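Local coordinates for Serine/threonine-protein kinase Tel1 (Chaetomium thermophilum, PDB 6SKY), which probably phosphorylates serine and threonine residues followed by glutamine in its substrates, switching on checkpoint signalling when DNA is damaged, at residues R2173-S2185 and K2207-E2219. Residues are numbered along the deposited sequence; the frame is centred on the assembly and turned at random.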
loop_
_atom_site.group_PDB
_atom_site.type_symbol
_atom_site.label_atom_id
_atom_site.label_comp_id
_atom_site.label_asym_id
_atom_site.label_seq_id
_atom_site.Cartn_x
_atom_site.Cartn_y
_atom_site.Cartn_z
ATOM N N ARG A 2173 1.478 -2.417 18.840
ATOM C CA ARG A 2173 1.314 -1.295 17.934
ATOM C C ARG A 2173 2.657 -0.757 17.476
ATOM O O ARG A 2173 2.825 -0.444 16.295
ATOM C CB ARG A 2173 0.493 -0.197 18.592
ATOM C CG ARG A 2173 0.156 0.936 17.662
ATOM C CD ARG A 2173 -1.067 1.694 18.122
ATOM N NE ARG A 2173 -2.231 0.834 18.274
ATOM C CZ ARG A 2173 -2.811 0.585 19.438
ATOM N NH1 ARG A 2173 -3.870 -0.207 19.501
ATOM N NH2 ARG A 2173 -2.334 1.140 20.541
ATOM N N PHE A 2174 3.635 -0.644 18.380
ATOM C CA PHE A 2174 4.925 -0.126 17.922
ATOM C C PHE A 2174 5.580 -1.041 16.890
ATOM O O PHE A 2174 6.293 -0.567 16.004
ATOM C CB PHE A 2174 5.887 0.109 19.077
ATOM C CG PHE A 2174 7.227 0.630 18.627
ATOM C CD1 PHE A 2174 7.403 1.966 18.336
ATOM C CD2 PHE A 2174 8.300 -0.221 18.460
ATOM C CE1 PHE A 2174 8.624 2.442 17.903
ATOM C CE2 PHE A 2174 9.520 0.254 18.029
ATOM C CZ PHE A 2174 9.681 1.585 17.753
ATOM N N HIS A 2175 5.378 -2.345 16.992
ATOM C CA HIS A 2175 5.972 -3.267 16.034
ATOM C C HIS A 2175 5.237 -3.310 14.707
ATOM O O HIS A 2175 5.633 -4.085 13.834
ATOM C CB HIS A 2175 6.017 -4.681 16.605
ATOM C CG HIS A 2175 7.176 -4.938 17.508
ATOM N ND1 HIS A 2175 7.322 -4.318 18.725
ATOM C CD2 HIS A 2175 8.240 -5.758 17.376
ATOM C CE1 HIS A 2175 8.430 -4.739 19.302
ATOM N NE2 HIS A 2175 9.005 -5.616 18.504
ATOM N N ARG A 2176 4.174 -2.525 14.545
ATOM C CA ARG A 2176 3.347 -2.540 13.340
ATOM C C ARG A 2176 2.826 -3.940 13.042
ATOM O O ARG A 2176 2.840 -4.393 11.898
ATOM C CB ARG A 2176 4.102 -1.984 12.135
ATOM C CG ARG A 2176 4.706 -0.617 12.350
ATOM C CD ARG A 2176 3.639 0.423 12.556
ATOM N NE ARG A 2176 4.182 1.776 12.603
ATOM C CZ ARG A 2176 4.490 2.495 11.529
ATOM N NH1 ARG A 2176 4.972 3.722 11.666
ATOM N NH2 ARG A 2176 4.322 1.986 10.315
ATOM N N ALA A 2177 2.363 -4.632 14.073
ATOM C CA ALA A 2177 1.782 -5.962 13.930
ATOM C C ALA A 2177 0.270 -5.798 13.919
ATOM O O ALA A 2177 -0.357 -5.683 14.971
ATOM C CB ALA A 2177 2.244 -6.879 15.054
ATOM N N ARG A 2178 -0.316 -5.774 12.723
ATOM C CA ARG A 2178 -1.724 -5.422 12.595
ATOM C C ARG A 2178 -2.619 -6.527 13.123
ATOM O O ARG A 2178 -3.587 -6.267 13.846
ATOM C CB ARG A 2178 -2.068 -5.133 11.137
ATOM C CG ARG A 2178 -1.252 -4.063 10.480
ATOM C CD ARG A 2178 -1.200 -2.825 11.319
ATOM N NE ARG A 2178 -0.454 -1.767 10.649
ATOM C CZ ARG A 2178 0.111 -0.743 11.275
ATOM N NH1 ARG A 2178 0.764 0.175 10.585
ATOM N NH2 ARG A 2178 0.032 -0.645 12.594
ATOM N N GLN A 2179 -2.317 -7.768 12.762
ATOM C CA GLN A 2179 -3.194 -8.864 13.130
ATOM C C GLN A 2179 -3.212 -9.088 14.633
ATOM O O GLN A 2179 -4.238 -9.486 15.182
ATOM C CB GLN A 2179 -2.776 -10.128 12.393
ATOM C CG GLN A 2179 -3.769 -11.255 12.496
ATOM C CD GLN A 2179 -5.131 -10.876 11.994
ATOM O OE1 GLN A 2179 -6.144 -11.181 12.612
ATOM N NE2 GLN A 2179 -5.163 -10.210 10.860
ATOM N N GLU A 2180 -2.116 -8.799 15.322
ATOM C CA GLU A 2180 -2.096 -9.004 16.760
ATOM C C GLU A 2180 -2.882 -7.935 17.497
ATOM O O GLU A 2180 -3.548 -8.234 18.489
ATOM C CB GLU A 2180 -0.663 -9.057 17.263
ATOM C CG GLU A 2180 0.094 -10.267 16.800
ATOM C CD GLU A 2180 -0.598 -11.564 17.163
ATOM O OE1 GLU A 2180 -1.281 -11.614 18.208
ATOM O OE2 GLU A 2180 -0.463 -12.543 16.404
ATOM N N THR A 2181 -2.837 -6.689 17.031
ATOM C CA THR A 2181 -3.690 -5.667 17.625
ATOM C C THR A 2181 -5.155 -5.954 17.347
ATOM O O THR A 2181 -6.010 -5.721 18.203
ATOM C CB THR A 2181 -3.323 -4.285 17.102
ATOM O OG1 THR A 2181 -3.553 -4.236 15.693
ATOM C CG2 THR A 2181 -1.886 -3.982 17.376
ATOM N N LEU A 2182 -5.460 -6.474 16.160
ATOM C CA LEU A 2182 -6.831 -6.861 15.848
ATOM C C LEU A 2182 -7.313 -7.975 16.768
ATOM O O LEU A 2182 -8.408 -7.898 17.335
ATOM C CB LEU A 2182 -6.903 -7.291 14.391
ATOM C CG LEU A 2182 -8.189 -7.112 13.614
ATOM C CD1 LEU A 2182 -8.773 -5.772 13.926
ATOM C CD2 LEU A 2182 -7.851 -7.200 12.169
ATOM N N ASN A 2183 -6.501 -9.024 16.925
ATOM C CA ASN A 2183 -6.822 -10.117 17.836
ATOM C C ASN A 2183 -7.052 -9.613 19.247
ATOM O O ASN A 2183 -8.030 -9.990 19.902
ATOM C CB ASN A 2183 -5.697 -11.138 17.836
ATOM C CG ASN A 2183 -5.659 -11.964 16.592
ATOM O OD1 ASN A 2183 -6.673 -12.194 15.957
ATOM N ND2 ASN A 2183 -4.484 -12.436 16.242
ATOM N N LEU A 2184 -6.151 -8.764 19.741
ATOM C CA LEU A 2184 -6.259 -8.279 21.107
ATOM C C LEU A 2184 -7.496 -7.423 21.308
ATOM O O LEU A 2184 -8.181 -7.558 22.321
ATOM C CB LEU A 2184 -5.014 -7.494 21.482
ATOM C CG LEU A 2184 -3.966 -8.288 22.236
ATOM C CD1 LEU A 2184 -2.743 -7.455 22.411
ATOM C CD2 LEU A 2184 -4.514 -8.688 23.570
ATOM N N SER A 2185 -7.798 -6.528 20.371
ATOM C CA SER A 2185 -8.950 -5.666 20.575
ATOM C C SER A 2185 -10.251 -6.439 20.453
ATOM O O SER A 2185 -11.208 -6.139 21.168
ATOM C CB SER A 2185 -8.921 -4.495 19.607
ATOM O OG SER A 2185 -9.465 -4.845 18.363
ATOM N N LYS A 2207 -13.143 0.473 24.146
ATOM C CA LYS A 2207 -13.598 1.057 22.895
ATOM C C LYS A 2207 -12.539 1.957 22.281
ATOM O O LYS A 2207 -12.439 2.037 21.054
ATOM C CB LYS A 2207 -14.903 1.809 23.116
ATOM C CG LYS A 2207 -16.082 0.882 23.309
ATOM C CD LYS A 2207 -17.387 1.637 23.425
ATOM C CE LYS A 2207 -17.402 2.526 24.648
ATOM N NZ LYS A 2207 -18.677 3.267 24.798
ATOM N N MET A 2208 -11.712 2.603 23.097
ATOM C CA MET A 2208 -10.603 3.357 22.533
ATOM C C MET A 2208 -9.560 2.443 21.916
ATOM O O MET A 2208 -8.952 2.794 20.902
ATOM C CB MET A 2208 -9.971 4.236 23.594
ATOM C CG MET A 2208 -8.741 4.952 23.110
ATOM S SD MET A 2208 -8.380 6.380 24.112
ATOM C CE MET A 2208 -10.024 7.046 24.232
ATOM N N GLU A 2209 -9.342 1.264 22.492
ATOM C CA GLU A 2209 -8.448 0.306 21.854
ATOM C C GLU A 2209 -9.008 -0.174 20.522
ATOM O O GLU A 2209 -8.264 -0.343 19.550
ATOM C CB GLU A 2209 -8.189 -0.868 22.787
ATOM C CG GLU A 2209 -7.308 -1.933 22.190
ATOM C CD GLU A 2209 -6.063 -1.362 21.537
ATOM O OE1 GLU A 2209 -5.423 -0.475 22.144
ATOM O OE2 GLU A 2209 -5.727 -1.797 20.412
ATOM N N ALA A 2210 -10.318 -0.396 20.456
ATOM C CA ALA A 2210 -10.928 -0.775 19.186
ATOM C C ALA A 2210 -10.769 0.324 18.143
ATOM O O ALA A 2210 -10.491 0.047 16.968
ATOM C CB ALA A 2210 -12.397 -1.104 19.394
ATOM N N ALA A 2211 -10.943 1.578 18.553
ATOM C CA ALA A 2211 -10.744 2.688 17.631
ATOM C C ALA A 2211 -9.301 2.766 17.161
ATOM O O ALA A 2211 -9.038 3.098 16.004
ATOM C CB ALA A 2211 -11.162 3.995 18.287
ATOM N N ASN A 2212 -8.349 2.469 18.042
ATOM C CA ASN A 2212 -6.946 2.460 17.635
ATOM C C ASN A 2212 -6.674 1.382 16.602
ATOM O O ASN A 2212 -5.934 1.605 15.640
ATOM C CB ASN A 2212 -6.051 2.259 18.846
ATOM C CG ASN A 2212 -5.825 3.519 19.606
ATOM O OD1 ASN A 2212 -5.784 4.593 19.031
ATOM N ND2 ASN A 2212 -5.665 3.402 20.910
ATOM N N ALA A 2213 -7.258 0.202 16.784
ATOM C CA ALA A 2213 -7.102 -0.853 15.791
ATOM C C ALA A 2213 -7.662 -0.427 14.440
ATOM O O ALA A 2213 -7.015 -0.599 13.399
ATOM C CB ALA A 2213 -7.776 -2.127 16.280
ATOM N N LEU A 2214 -8.869 0.147 14.438
ATOM C CA LEU A 2214 -9.451 0.649 13.195
ATOM C C LEU A 2214 -8.544 1.670 12.528
ATOM O O LEU A 2214 -8.269 1.580 11.332
ATOM C CB LEU A 2214 -10.821 1.261 13.458
ATOM C CG LEU A 2214 -11.964 0.282 13.665
ATOM C CD1 LEU A 2214 -13.246 1.019 13.921
ATOM C CD2 LEU A 2214 -12.088 -0.601 12.468
ATOM N N TRP A 2215 -8.070 2.654 13.286
ATOM C CA TRP A 2215 -7.220 3.685 12.705
ATOM C C TRP A 2215 -5.950 3.098 12.126
ATOM O O TRP A 2215 -5.451 3.578 11.107
ATOM C CB TRP A 2215 -6.870 4.737 13.747
ATOM C CG TRP A 2215 -5.960 5.799 13.236
ATOM C CD1 TRP A 2215 -4.612 5.832 13.341
ATOM C CD2 TRP A 2215 -6.336 6.990 12.542
ATOM N NE1 TRP A 2215 -4.117 6.963 12.759
ATOM C CE2 TRP A 2215 -5.160 7.691 12.257
ATOM C CE3 TRP A 2215 -7.554 7.529 12.133
ATOM C CZ2 TRP A 2215 -5.165 8.898 11.587
ATOM C CZ3 TRP A 2215 -7.553 8.723 11.470
ATOM C CH2 TRP A 2215 -6.370 9.395 11.203
ATOM N N ASP A 2216 -5.403 2.070 12.758
ATOM C CA ASP A 2216 -4.172 1.494 12.241
ATOM C C ASP A 2216 -4.398 0.540 11.082
ATOM O O ASP A 2216 -3.431 0.159 10.423
ATOM C CB ASP A 2216 -3.408 0.800 13.362
ATOM C CG ASP A 2216 -2.706 1.791 14.270
ATOM O OD1 ASP A 2216 -3.298 2.205 15.285
ATOM O OD2 ASP A 2216 -1.567 2.188 13.951
ATOM N N HIS A 2217 -5.634 0.153 10.803
ATOM C CA HIS A 2217 -5.911 -0.583 9.578
ATOM C C HIS A 2217 -6.332 0.300 8.416
ATOM O O HIS A 2217 -6.571 -0.221 7.326
ATOM C CB HIS A 2217 -6.980 -1.636 9.819
ATOM C CG HIS A 2217 -6.426 -2.937 10.286
ATOM N ND1 HIS A 2217 -6.165 -3.202 11.610
ATOM C CD2 HIS A 2217 -6.050 -4.039 9.601
ATOM C CE1 HIS A 2217 -5.670 -4.417 11.723
ATOM N NE2 HIS A 2217 -5.590 -4.948 10.518
ATOM N N GLY A 2218 -6.437 1.608 8.608
ATOM C CA GLY A 2218 -6.787 2.507 7.533
ATOM C C GLY A 2218 -8.204 3.033 7.546
ATOM O O GLY A 2218 -8.536 3.866 6.699
ATOM N N GLU A 2219 -9.049 2.581 8.467
ATOM C CA GLU A 2219 -10.421 3.074 8.563
ATOM C C GLU A 2219 -10.421 4.343 9.395
ATOM O O GLU A 2219 -10.569 4.312 10.610
ATOM C CB GLU A 2219 -11.332 2.028 9.181
ATOM C CG GLU A 2219 -11.028 0.618 8.774
ATOM C CD GLU A 2219 -11.208 0.394 7.303
ATOM O OE1 GLU A 2219 -10.245 -0.048 6.653
ATOM O OE2 GLU A 2219 -12.312 0.665 6.789
#
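The guanidinium of Arg-2173 has CB of Asn-2212 over one face, 3.3 Å above its plane, and the carboxylate of Glu-2209 in plane at its edge. The two planes lie only 18° apart, and Arg-2173 NH1 gives a nearly straight hydrogen bond to the syn lone pair of Glu-2209 OE1 (3.1 Å, 170°). On the same side chain, Arg-2173 NE forms a longer salt bridge to Asp-2216 OD1 (3.5 Å). With CG anti to the backbone N (chi1 -174°) and a bend at chi3, the arginine enters as a knob among Glu-2209, Asn-2212, Ala-2213 and Asp-2216. An alanine here would probably leave Glu-2209 and Asp-2216 without this shared cation and open a gap against Asn-2212. Arg-2178 carries the backbone O of Asp-2216 over one face of its guanidinium and CA of Arg-2176 over the other; its NH2 meets Asp-2216 OD2 through charge alone. The His-2217 ring is fixed by its ND1 bond to Ala-2213 O in the ring plane (3.3 Å); Arg-2178 O lies at the ring edge, and His-2217 CE1 touches Leu-2182 CD2 (3.6 Å). Phe-1958 of the second subunit also meets this ring. Helices 2178-2185 and 2207-2217 run roughly antiparallel, their axes 9.3 Å apart at closest approach, a packing characteristic of the TPR-like alpha solenoid of the FAT domain, where the four-residue salt-bridge network links helix 2203-2217 to both 2154-2174 and 2178-2189.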